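Local coordinates for protein hyperpolarization-activated (Ih) channel (Strongylocentrotus purpuratus, PDB 2PTM) that probably forms a voltage-gated, hyperpolarization-activated cation channel, whose C-terminal region, the piece modelled here, binds cyclic AMP, at residues 121-126 / 157-162; 95-100 / 112-117; 104-109 / 151-156; 64-69 / 89-94. All coordinates share one frame; numbering follows the deposited sequence.

Interaction 1: residues 121-126 / 157-162. With CMP (adenosine-3',5'-cyclic-monophosphate), chain C.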
# COMPACT_ATOMS: atom_id res chain seq x y z
N GLY A 121 30.10 -8.62 9.87
CA GLY A 121 30.11 -7.85 11.09
C GLY A 121 30.17 -8.75 12.32
O GLY A 121 30.09 -9.97 12.22
N ILE A 122 30.30 -8.11 13.47
CA ILE A 122 30.35 -8.83 14.74
C ILE A 122 29.33 -8.21 15.68
O ILE A 122 29.28 -6.99 15.82
CB ILE A 122 31.74 -8.70 15.38
CG1 ILE A 122 32.79 -9.34 14.46
CG2 ILE A 122 31.74 -9.34 16.75
CD1 ILE A 122 34.21 -9.10 14.91
N VAL A 123 28.50 -9.05 16.30
CA VAL A 123 27.56 -8.58 17.31
C VAL A 123 27.78 -9.32 18.62
O VAL A 123 28.29 -10.44 18.63
CB VAL A 123 26.08 -8.75 16.85
CG1 VAL A 123 25.85 -8.01 15.54
CG2 VAL A 123 25.74 -10.22 16.68
N ASP A 124 27.42 -8.66 19.73
CA ASP A 124 27.46 -9.28 21.05
C ASP A 124 26.05 -9.66 21.47
O ASP A 124 25.12 -8.88 21.26
CB ASP A 124 28.02 -8.30 22.09
CG ASP A 124 29.51 -8.07 21.94
OD1 ASP A 124 30.22 -8.96 21.41
OD2 ASP A 124 29.97 -7.01 22.38
N ILE A 125 25.90 -10.85 22.05
CA ILE A 125 24.64 -11.28 22.64
C ILE A 125 24.70 -10.96 24.14
O ILE A 125 25.52 -11.53 24.85
CB ILE A 125 24.42 -12.80 22.44
CG1 ILE A 125 24.55 -13.18 20.95
CG2 ILE A 125 23.07 -13.23 23.02
CD1 ILE A 125 23.65 -12.40 20.03
N ILE A 126 23.84 -10.06 24.61
CA ILE A 126 23.93 -9.56 25.97
C ILE A 126 22.71 -9.97 26.79
O ILE A 126 21.58 -9.60 26.47
CB ILE A 126 24.04 -8.01 25.98
CG1 ILE A 126 25.16 -7.56 25.03
CG2 ILE A 126 24.23 -7.48 27.41
CD1 ILE A 126 25.33 -6.06 24.94
N VAL A 157 21.02 -7.63 21.36
CA VAL A 157 22.08 -7.85 20.38
C VAL A 157 22.64 -6.49 20.01
O VAL A 157 21.91 -5.62 19.53
CB VAL A 157 21.55 -8.55 19.13
CG1 VAL A 157 22.68 -8.79 18.11
CG2 VAL A 157 20.86 -9.88 19.52
N LYS A 158 23.94 -6.31 20.23
CA LYS A 158 24.59 -5.02 20.05
C LYS A 158 25.74 -5.15 19.06
O LYS A 158 26.57 -6.03 19.21
CB LYS A 158 25.13 -4.50 21.39
CG LYS A 158 25.72 -3.09 21.37
CD LYS A 158 26.17 -2.70 22.78
CE LYS A 158 26.58 -1.22 22.87
NZ LYS A 158 27.19 -0.90 24.19
N CYS A 159 25.78 -4.26 18.07
CA CYS A 159 26.85 -4.29 17.08
C CYS A 159 28.20 -3.85 17.65
O CYS A 159 28.30 -2.81 18.30
CB CYS A 159 26.50 -3.38 15.91
SG CYS A 159 25.05 -3.90 15.02
N GLU A 160 29.24 -4.63 17.37
CA GLU A 160 30.60 -4.23 17.72
C GLU A 160 31.20 -3.42 16.57
O GLU A 160 31.93 -2.47 16.80
CB GLU A 160 31.48 -5.45 18.04
CG GLU A 160 31.19 -6.13 19.36
CD GLU A 160 31.87 -5.45 20.53
OE1 GLU A 160 32.49 -6.16 21.35
OE2 GLU A 160 31.79 -4.20 20.63
N THR A 161 30.88 -3.81 15.34
CA THR A 161 31.47 -3.20 14.15
C THR A 161 30.31 -2.66 13.32
O THR A 161 29.17 -2.76 13.73
CB THR A 161 32.19 -4.26 13.30
OG1 THR A 161 31.24 -5.23 12.85
CG2 THR A 161 33.28 -4.97 14.12
N TYR A 162 30.61 -2.09 12.16
CA TYR A 162 29.56 -1.90 11.16
C TYR A 162 29.05 -3.30 10.81
O TYR A 162 29.86 -4.23 10.67
CB TYR A 162 30.10 -1.20 9.91
CG TYR A 162 29.97 0.30 9.98
CD1 TYR A 162 30.92 1.06 10.65
CD2 TYR A 162 28.90 0.95 9.38
CE1 TYR A 162 30.80 2.44 10.72
CE2 TYR A 162 28.76 2.31 9.45
CZ TYR A 162 29.72 3.06 10.13
OH TYR A 162 29.59 4.42 10.20
P CMP C . 15.62 -13.48 20.07
O1P CMP C . 15.20 -13.85 21.52
O2P CMP C . 14.57 -13.39 19.06
O5' CMP C . 16.51 -12.17 20.33
C5' CMP C . 17.86 -12.16 20.74
C4' CMP C . 18.71 -13.19 20.02
O4' CMP C . 19.96 -13.51 20.62
C3' CMP C . 18.00 -14.51 20.11
O3' CMP C . 16.69 -14.64 19.68
C2' CMP C . 18.98 -15.56 19.60
O2' CMP C . 19.10 -15.43 18.19
C1' CMP C . 20.27 -14.88 20.17
N9 CMP C . 20.80 -15.59 21.30
C8 CMP C . 20.31 -15.67 22.63
N7 CMP C . 21.10 -16.40 23.43
C5 CMP C . 22.14 -16.85 22.61
C6 CMP C . 23.29 -17.67 22.81
N6 CMP C . 23.57 -18.19 24.05
N1 CMP C . 24.11 -17.92 21.75
C2 CMP C . 23.82 -17.38 20.55
N3 CMP C . 22.78 -16.58 20.20
C4 CMP C . 21.98 -16.33 21.26
O HOH W 1 28.73 -4.73 20.91

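Interaction 2: residues 95-100 / 112-117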
# COMPACT_ATOMS: atom_id res chain seq x y z
N GLU A 95 15.65 -8.69 3.43
CA GLU A 95 15.79 -7.24 3.30
C GLU A 95 17.17 -6.80 3.79
O GLU A 95 17.56 -7.13 4.90
CB GLU A 95 14.71 -6.51 4.09
CG GLU A 95 13.33 -6.61 3.48
CD GLU A 95 13.20 -5.80 2.20
OE1 GLU A 95 13.93 -4.79 2.06
OE2 GLU A 95 12.38 -6.16 1.33
N PHE A 96 17.89 -6.06 2.97
CA PHE A 96 19.23 -5.59 3.35
C PHE A 96 19.13 -4.50 4.42
O PHE A 96 18.33 -3.57 4.31
CB PHE A 96 19.94 -5.04 2.13
CG PHE A 96 21.35 -4.60 2.38
CD1 PHE A 96 22.31 -5.52 2.80
CD2 PHE A 96 21.73 -3.29 2.20
CE1 PHE A 96 23.61 -5.12 3.02
CE2 PHE A 96 23.04 -2.89 2.41
CZ PHE A 96 23.98 -3.80 2.84
N GLU A 97 19.93 -4.62 5.47
CA GLU A 97 19.95 -3.61 6.53
C GLU A 97 21.39 -3.38 6.92
O GLU A 97 22.20 -4.30 6.86
CB GLU A 97 19.15 -4.08 7.77
CG GLU A 97 17.63 -4.21 7.53
CD GLU A 97 16.85 -4.46 8.81
OE1 GLU A 97 17.20 -3.88 9.86
OE2 GLU A 97 15.87 -5.23 8.76
N VAL A 98 21.71 -2.15 7.30
CA VAL A 98 23.04 -1.84 7.79
C VAL A 98 22.89 -1.21 9.16
O VAL A 98 22.00 -0.37 9.35
CB VAL A 98 23.79 -0.85 6.85
CG1 VAL A 98 24.99 -0.24 7.56
CG2 VAL A 98 24.22 -1.55 5.57
N PHE A 99 23.74 -1.62 10.10
CA PHE A 99 23.81 -1.02 11.43
C PHE A 99 25.25 -0.59 11.74
O PHE A 99 26.21 -1.05 11.10
CB PHE A 99 23.30 -1.98 12.52
CG PHE A 99 21.80 -2.19 12.51
CD1 PHE A 99 20.97 -1.43 13.34
CD2 PHE A 99 21.22 -3.14 11.68
CE1 PHE A 99 19.59 -1.61 13.34
CE2 PHE A 99 19.84 -3.33 11.67
CZ PHE A 99 19.02 -2.56 12.51
N GLN A 100 25.39 0.29 12.73
CA GLN A 100 26.66 0.92 13.08
C GLN A 100 27.15 0.46 14.44
O GLN A 100 26.38 -0.05 15.24
CB GLN A 100 26.50 2.45 13.07
CG GLN A 100 26.40 3.01 11.64
CD GLN A 100 25.91 4.44 11.60
OE1 GLN A 100 24.77 4.72 11.95
NE2 GLN A 100 26.78 5.35 11.15
N GLY A 112 9.38 -9.04 18.82
CA GLY A 112 10.21 -9.07 17.63
C GLY A 112 9.39 -9.13 16.36
O GLY A 112 8.36 -9.81 16.31
N ASP A 113 9.83 -8.42 15.34
CA ASP A 113 9.10 -8.40 14.07
C ASP A 113 9.87 -9.06 12.93
O ASP A 113 9.36 -9.21 11.83
CB ASP A 113 8.68 -6.97 13.68
CG ASP A 113 9.86 -6.03 13.45
OD1 ASP A 113 11.02 -6.42 13.72
OD2 ASP A 113 9.63 -4.89 13.00
N ARG A 114 11.11 -9.47 13.19
CA ARG A 114 11.94 -10.07 12.16
C ARG A 114 13.19 -10.72 12.76
O ARG A 114 13.52 -10.47 13.92
CB ARG A 114 12.36 -9.00 11.12
CG ARG A 114 13.27 -7.87 11.66
CD ARG A 114 13.19 -6.64 10.76
NE ARG A 114 14.26 -5.67 10.98
CZ ARG A 114 14.26 -4.77 11.96
NH1 ARG A 114 13.25 -4.72 12.82
NH2 ARG A 114 15.28 -3.92 12.08
N MET A 115 13.86 -11.56 11.98
CA MET A 115 15.15 -12.13 12.39
C MET A 115 16.21 -11.65 11.40
O MET A 115 15.87 -11.03 10.39
CB MET A 115 15.12 -13.65 12.40
CG MET A 115 14.98 -14.27 11.02
SD MET A 115 15.37 -16.02 11.07
CE MET A 115 17.09 -15.97 11.54
N PHE A 116 17.47 -11.94 11.71
CA PHE A 116 18.60 -11.37 10.97
C PHE A 116 19.66 -12.40 10.62
O PHE A 116 20.03 -13.23 11.46
CB PHE A 116 19.28 -10.28 11.80
CG PHE A 116 18.36 -9.18 12.23
CD1 PHE A 116 18.26 -8.01 11.49
CD2 PHE A 116 17.59 -9.31 13.39
CE1 PHE A 116 17.41 -6.98 11.90
CE2 PHE A 116 16.74 -8.30 13.78
CZ PHE A 116 16.65 -7.13 13.04
N PHE A 117 20.17 -12.32 9.39
CA PHE A 117 21.33 -13.10 8.97
C PHE A 117 22.50 -12.14 8.84
O PHE A 117 22.34 -11.07 8.26
CB PHE A 117 21.08 -13.77 7.62
CG PHE A 117 20.02 -14.83 7.67
CD1 PHE A 117 20.37 -16.16 7.90
CD2 PHE A 117 18.69 -14.51 7.51
CE1 PHE A 117 19.41 -17.14 7.95
CE2 PHE A 117 17.71 -15.49 7.57
CZ PHE A 117 18.07 -16.81 7.79

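Interaction 3: residues 104-109 / 151-156. With CMP (adenosine-3',5'-cyclic-monophosphate), chain C.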
# COMPACT_ATOMS: atom_id res chain seq x y z
N TYR A 104 22.04 -1.04 19.08
CA TYR A 104 21.27 -2.20 19.53
C TYR A 104 20.28 -2.62 18.44
O TYR A 104 19.29 -1.95 18.20
CB TYR A 104 20.52 -1.90 20.83
CG TYR A 104 21.41 -1.92 22.05
CD1 TYR A 104 21.62 -3.10 22.77
CD2 TYR A 104 22.06 -0.78 22.47
CE1 TYR A 104 22.44 -3.12 23.88
CE2 TYR A 104 22.87 -0.78 23.58
CZ TYR A 104 23.06 -1.95 24.27
OH TYR A 104 23.89 -1.93 25.37
N VAL A 105 20.58 -3.73 17.77
CA VAL A 105 19.67 -4.26 16.76
C VAL A 105 18.43 -4.83 17.45
O VAL A 105 17.32 -4.71 16.94
CB VAL A 105 20.33 -5.38 15.96
CG1 VAL A 105 19.42 -5.84 14.81
CG2 VAL A 105 21.69 -4.90 15.43
N ILE A 106 18.64 -5.43 18.61
CA ILE A 106 17.58 -6.08 19.37
C ILE A 106 17.72 -5.74 20.84
O ILE A 106 18.83 -5.76 21.37
CB ILE A 106 17.64 -7.61 19.22
CG1 ILE A 106 17.19 -8.03 17.81
CG2 ILE A 106 16.74 -8.31 20.26
CD1 ILE A 106 17.29 -9.56 17.57
N GLN A 107 16.59 -5.44 21.49
CA GLN A 107 16.54 -5.20 22.92
C GLN A 107 15.82 -6.35 23.63
O GLN A 107 14.71 -6.72 23.24
CB GLN A 107 15.80 -3.89 23.22
CG GLN A 107 16.55 -2.64 22.81
CD GLN A 107 17.60 -2.25 23.83
OE1 GLN A 107 17.67 -2.84 24.91
NE2 GLN A 107 18.41 -1.26 23.50
N GLU A 108 16.44 -6.90 24.66
CA GLU A 108 15.83 -7.95 25.46
C GLU A 108 14.47 -7.50 25.99
O GLU A 108 14.33 -6.36 26.43
CB GLU A 108 16.74 -8.32 26.63
CG GLU A 108 16.26 -9.47 27.50
CD GLU A 108 15.36 -9.02 28.64
OE1 GLU A 108 15.49 -7.86 29.09
OE2 GLU A 108 14.54 -9.85 29.08
N GLY A 109 13.48 -8.39 25.94
CA GLY A 109 12.20 -8.13 26.57
C GLY A 109 11.15 -7.46 25.70
O GLY A 109 10.02 -7.25 26.13
N GLU A 151 6.90 -15.10 21.71
CA GLU A 151 7.00 -14.43 23.00
C GLU A 151 7.83 -13.16 22.87
O GLU A 151 7.54 -12.31 22.02
CB GLU A 151 7.64 -15.36 24.04
CG GLU A 151 6.83 -16.61 24.35
CD GLU A 151 5.60 -16.30 25.17
OE1 GLU A 151 5.43 -15.14 25.59
OE2 GLU A 151 4.79 -17.23 25.40
N ARG A 152 8.85 -13.01 23.70
CA ARG A 152 9.68 -11.81 23.66
C ARG A 152 11.14 -12.13 23.39
O ARG A 152 11.56 -13.27 23.55
CB ARG A 152 9.56 -11.04 24.98
CG ARG A 152 8.13 -10.64 25.32
CD ARG A 152 8.04 -10.03 26.70
NE ARG A 152 6.68 -9.59 27.00
CZ ARG A 152 6.25 -8.34 26.84
NH1 ARG A 152 7.08 -7.41 26.38
NH2 ARG A 152 5.00 -8.01 27.14
N ARG A 153 11.91 -11.12 22.99
CA ARG A 153 13.35 -11.25 22.81
C ARG A 153 14.01 -11.72 24.10
O ARG A 153 13.72 -11.18 25.16
CB ARG A 153 13.95 -9.90 22.40
CG ARG A 153 13.37 -9.29 21.11
CD ARG A 153 13.66 -10.14 19.88
NE ARG A 153 13.51 -9.37 18.65
CZ ARG A 153 13.62 -9.88 17.43
NH1 ARG A 153 13.86 -11.18 17.27
NH2 ARG A 153 13.48 -9.10 16.36
N VAL A 154 14.91 -12.71 24.02
CA VAL A 154 15.49 -13.29 25.23
C VAL A 154 16.86 -12.70 25.60
O VAL A 154 17.41 -13.02 26.65
CB VAL A 154 15.57 -14.83 25.18
CG1 VAL A 154 14.21 -15.40 24.82
CG2 VAL A 154 16.65 -15.30 24.20
N ALA A 155 17.37 -11.83 24.74
CA ALA A 155 18.69 -11.24 24.94
C ALA A 155 18.72 -9.98 24.12
O ALA A 155 17.88 -9.80 23.24
CB ALA A 155 19.78 -12.21 24.47
N SER A 156 19.67 -9.09 24.39
CA SER A 156 19.89 -7.96 23.49
C SER A 156 21.00 -8.31 22.51
O SER A 156 21.82 -9.19 22.77
CB SER A 156 20.25 -6.69 24.28
OG SER A 156 19.24 -6.38 25.22
P CMP C . 15.62 -13.48 20.07
O1P CMP C . 15.20 -13.85 21.52
O2P CMP C . 14.57 -13.39 19.06
O5' CMP C . 16.51 -12.17 20.33
C5' CMP C . 17.86 -12.16 20.74
C4' CMP C . 18.71 -13.19 20.02
O4' CMP C . 19.96 -13.51 20.62
C3' CMP C . 18.00 -14.51 20.11
O3' CMP C . 16.69 -14.64 19.68
C2' CMP C . 18.98 -15.56 19.60
O2' CMP C . 19.10 -15.43 18.19
C1' CMP C . 20.27 -14.88 20.17
N9 CMP C . 20.80 -15.59 21.30
C8 CMP C . 20.31 -15.67 22.63
N7 CMP C . 21.10 -16.40 23.43
C5 CMP C . 22.14 -16.85 22.61
C6 CMP C . 23.29 -17.67 22.81
N6 CMP C . 23.57 -18.19 24.05
N1 CMP C . 24.11 -17.92 21.75
C2 CMP C . 23.82 -17.38 20.55
N3 CMP C . 22.78 -16.58 20.20
C4 CMP C . 21.98 -16.33 21.26
O HOH W 2 15.64 -12.43 29.16

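Interaction 4: residues 64-69 / 89-94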
# COMPACT_ATOMS: atom_id res chain seq x y z
N VAL A 64 18.90 -12.88 -9.72
CA VAL A 64 19.63 -11.75 -9.17
C VAL A 64 19.77 -11.87 -7.65
O VAL A 64 20.85 -11.64 -7.10
CB VAL A 64 19.00 -10.39 -9.55
CG1 VAL A 64 19.78 -9.25 -8.91
CG2 VAL A 64 18.96 -10.24 -11.07
N ALA A 65 18.70 -12.25 -6.96
CA ALA A 65 18.78 -12.39 -5.51
C ALA A 65 19.76 -13.51 -5.13
O ALA A 65 20.54 -13.37 -4.18
CB ALA A 65 17.41 -12.64 -4.91
N ASN A 66 19.73 -14.61 -5.87
CA ASN A 66 20.65 -15.71 -5.61
C ASN A 66 22.09 -15.28 -5.79
O ASN A 66 22.96 -15.67 -5.01
CB ASN A 66 20.34 -16.91 -6.50
CG ASN A 66 19.40 -17.90 -5.84
OD1 ASN A 66 19.66 -18.41 -4.75
ND2 ASN A 66 18.31 -18.20 -6.51
N TYR A 67 22.36 -14.48 -6.82
CA TYR A 67 23.74 -14.04 -7.05
C TYR A 67 24.21 -13.06 -5.99
O TYR A 67 25.32 -13.18 -5.46
CB TYR A 67 23.93 -13.44 -8.44
CG TYR A 67 25.40 -13.22 -8.75
CD1 TYR A 67 26.16 -14.22 -9.33
CD2 TYR A 67 26.03 -12.02 -8.42
CE1 TYR A 67 27.51 -14.03 -9.60
CE2 TYR A 67 27.37 -11.82 -8.68
CZ TYR A 67 28.11 -12.83 -9.27
OH TYR A 67 29.46 -12.65 -9.53
N ASN A 68 23.38 -12.07 -5.68
CA ASN A 68 23.76 -11.07 -4.69
C ASN A 68 23.93 -11.67 -3.30
O ASN A 68 24.72 -11.16 -2.49
CB ASN A 68 22.75 -9.92 -4.67
CG ASN A 68 22.73 -9.15 -5.98
OD1 ASN A 68 23.63 -9.29 -6.81
ND2 ASN A 68 21.71 -8.32 -6.17
N CYS A 69 23.20 -12.75 -3.03
CA CYS A 69 23.27 -13.41 -1.72
C CYS A 69 24.15 -14.66 -1.71
O CYS A 69 24.15 -15.41 -0.74
CB CYS A 69 21.86 -13.77 -1.23
SG CYS A 69 20.81 -12.37 -0.73
N ARG A 89 13.61 -19.20 -2.09
CA ARG A 89 12.50 -18.51 -1.44
C ARG A 89 13.00 -17.50 -0.41
O ARG A 89 12.56 -16.35 -0.38
CB ARG A 89 11.56 -19.51 -0.77
CG ARG A 89 10.31 -18.87 -0.18
CD ARG A 89 9.35 -18.43 -1.27
NE ARG A 89 8.84 -19.57 -2.03
CZ ARG A 89 8.08 -19.47 -3.11
NH1 ARG A 89 7.75 -18.28 -3.59
NH2 ARG A 89 7.66 -20.57 -3.73
N VAL A 90 13.93 -17.93 0.44
CA VAL A 90 14.47 -17.06 1.48
C VAL A 90 15.17 -15.84 0.89
O VAL A 90 14.83 -14.71 1.25
CB VAL A 90 15.44 -17.81 2.40
CG1 VAL A 90 16.14 -16.85 3.36
CG2 VAL A 90 14.69 -18.88 3.16
N VAL A 91 16.11 -16.06 -0.02
CA VAL A 91 16.90 -14.94 -0.54
C VAL A 91 16.04 -13.90 -1.25
O VAL A 91 16.39 -12.73 -1.27
CB VAL A 91 18.08 -15.38 -1.46
CG1 VAL A 91 19.13 -16.18 -0.67
CG2 VAL A 91 17.60 -16.15 -2.68
N THR A 92 14.91 -14.32 -1.81
CA THR A 92 14.03 -13.37 -2.50
C THR A 92 13.21 -12.55 -1.50
O THR A 92 12.61 -11.54 -1.87
CB THR A 92 13.07 -14.07 -3.49
OG1 THR A 92 12.19 -14.95 -2.78
CG2 THR A 92 13.85 -14.87 -4.54
N LEU A 93 13.17 -12.99 -0.25
CA LEU A 93 12.41 -12.28 0.77
C LEU A 93 13.27 -11.50 1.76
O LEU A 93 12.74 -10.73 2.56
CB LEU A 93 11.51 -13.24 1.55
CG LEU A 93 10.47 -14.03 0.73
CD1 LEU A 93 9.71 -14.97 1.64
CD2 LEU A 93 9.52 -13.10 -0.01
N LEU A 94 14.58 -11.70 1.71
CA LEU A 94 15.48 -10.99 2.63
C LEU A 94 15.50 -9.48 2.37
O LEU A 94 15.38 -9.05 1.23
CB LEU A 94 16.90 -11.56 2.52
CG LEU A 94 17.12 -13.00 2.99
CD1 LEU A 94 18.57 -13.41 2.74
CD2 LEU A 94 16.78 -13.14 4.47

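Interaction 1: residues 121-126 / 157-162
Val157 and Val123 form the tight side of this contact. CG1 of Val157, anti to the backbone N (chi1 -179°), sits 3.6 Å from Val123 CB and also meets Val123 CG2. The other branch of Val157 lies side by side with Ile125, its CG2 3.8 Å from Ile125 CD1. Both residues line the cyclic AMP pocket, where Ile125 CG2 comes within 3.7 Å of N9 of the nucleotide. Strands 123-126 and 156-159 are antiparallel neighbours in the cyclic nucleotide-binding domain, a cupin-like beta roll. Asp124 and Lys158 are a hydrogen-bonded pair, with Asp124 N 2.8 Å from Lys158 O. The face carrying these two is looser and wetter. There Glu160 bends at chi2 (-83°), which turns CD back toward Asp124; its OE1 lies 2.9 Å from Asp124 OD2. Both are acceptors carrying like charge, so the closeness would tend to raise the pKa of one of them; Ser135 holds Asp124 OD1, and a water donates to OD2. Farther out, Thr161 OG1 accepts from Ile122 N at 3.1 Å and donates to Tyr162 O. A valine in place of Thr161 would probably leave the Ile122 N-H without its acceptor and Tyr162 O without its donor.

Interaction 2: residues 95-100 / 112-117
Glu97 and Arg114 meet tip to tip in a two-pronged salt bridge. Arg114 presents its guanidinium side-on: NE donates to Glu97 OE2 at 2.8 Å and NH2 to Glu97 OE1 at 2.9 Å. Each oxygen uses its syn lone pair, and with the two planes 24° apart, carboxylate and guanidinium are nearly coplanar. The remaining nitrogen, NH1, bonds Asp113 OD1 at 2.9 Å, making a three-residue network. Outside partners add to the grip, since Ser167 bonds Glu97 OE2 and Glu58 of the second subunit forms a salt bridge with Arg114 NH2. Strands 95-99 and 114-118 belong to one antiparallel sheet of the beta roll but are not neighbours; strand 163-169 runs between them, and the long side chains span that gap. The rings pack around this bridge. Phe116 turns its ring edge to the carboxylate, CE1 lying 3.7 Å from Glu97 OE1, while its CZ sits over one face of the Arg114 guanidinium, 3.3 Å above the plane and offset toward the rim. Phe99 reaches the guanidinium at its edge, with CZ 4.0 Å from Arg114 NH2. The two phenylalanines approach more distantly, Phe99 CE2 being 4.4 Å from Phe116 CE1.

Interaction 3: residues 104-109 / 151-156
Ile106 keeps CD1 extended (chi2 178°), whereas Arg153 bends early, its chi2 of -64° placing CD 3.6 Å from Ile106 CG2. The two side chains cross at about a right angle, and Ile106 CD1 comes to rest over the centre of one guanidinium face, 3.7 Å above the plane. At the edge of that same group, NH1 of Arg153 donates to phosphate oxygen O2P of cyclic AMP at 2.9 Å, with O2P in the guanidinium plane. NH2 is taken up by the carbonyl of Arg114. The next residue supplies a backbone donor: Val154 N reaches O1P at 2.8 Å.

Behind this front, segment 151-156 is tied to 104-109. Gly109 N bonds Arg153 O at 2.9 Å; Gly109 has a positive phi (91°), where a CB would press on the carbonyl O of Glu108. Ser156 OG accepts from Glu108 N at 2.9 Å along a nearly straight N-H line. Arg152 sends NH1 to Gly109 O at 3.0 Å, and the same nitrogen bonds Glu179 O of the second subunit. A water donates to both Glu108 OE2 and Val154 O, closing a further bridge. Just upstream, Val105 and Ile106 both face Val157, a classic beta bulge where the strand turns its corner.

Residues 151-156 close the phosphate-binding cassette of the domain; Gly143, Glu144 and Cys146 also bond the nucleotide. Within this contact one phosphate oxygen is held by a guanidinium and another by an amide, and the apolar cover over the arginine face would probably strengthen its attraction for the phosphate charge.

Interaction 4: residues 64-69 / 89-94
Val91 packs against Cys69 and Asn66 at the end of helix 58-68. Its CB starts the contact 4.1 Å from Cys69 SG. From there the chain forks. CG1, anti to the carbonyl carbon (chi1 -66°), packs 3.7 Å from Cys69 CB. CG2, wedged between backbone N and carbonyl carbon, meets the polar end of Asn66, lying 3.7 Å from Asn66 OD1, and touches Ala65 CB at 4.2 Å. Asn66 crosses Val91 at about a right angle while its ND2 is bonded to Thr88. An alanine in place of Val91 would probably open a gap beside Cys69 CB and take away the apolar neighbour of Asn66 OD1. Close by, the small Ala65 lets the backbones draw together, its CB lying 3.8 Å from Val91 O. No hydrogen bond joins the two segments. Their helix axes pass 8.7 Å apart and almost perpendicular, at 87°. Helix 84-93 leads straight into strand 95-99 of the beta roll. Helix 58-68, whose Asn68 bonds Tyr20 of the third subunit, is consistent with the C-linker. This perpendicular helix-helix packing is thus probably where the C-linker meets the cyclic nucleotide-binding domain.

Along the chain interaction 4 comes first. Its helix 84-93 runs directly into strand 95-99 of interaction 2, and Leu94 packs on Phe117. Interactions 1, 2 and 3 all lie in the beta roll, their centres 12 to 13 Å apart, and interaction 3 alternates in sequence with each of the other two. Interactions 1 and 3 share the sheet holding strands 104-106, 156-159 and 123-126, and both touch cyclic AMP; interaction 2 belongs to the other sheet and reaches interaction 3 through the Arg114 carbonyl and Arg153. Interaction 4 lies about 26 Å, centre to centre, from interaction 3. The helical contact does not touch the nucleotide; interaction 2 lies between it and interaction 3.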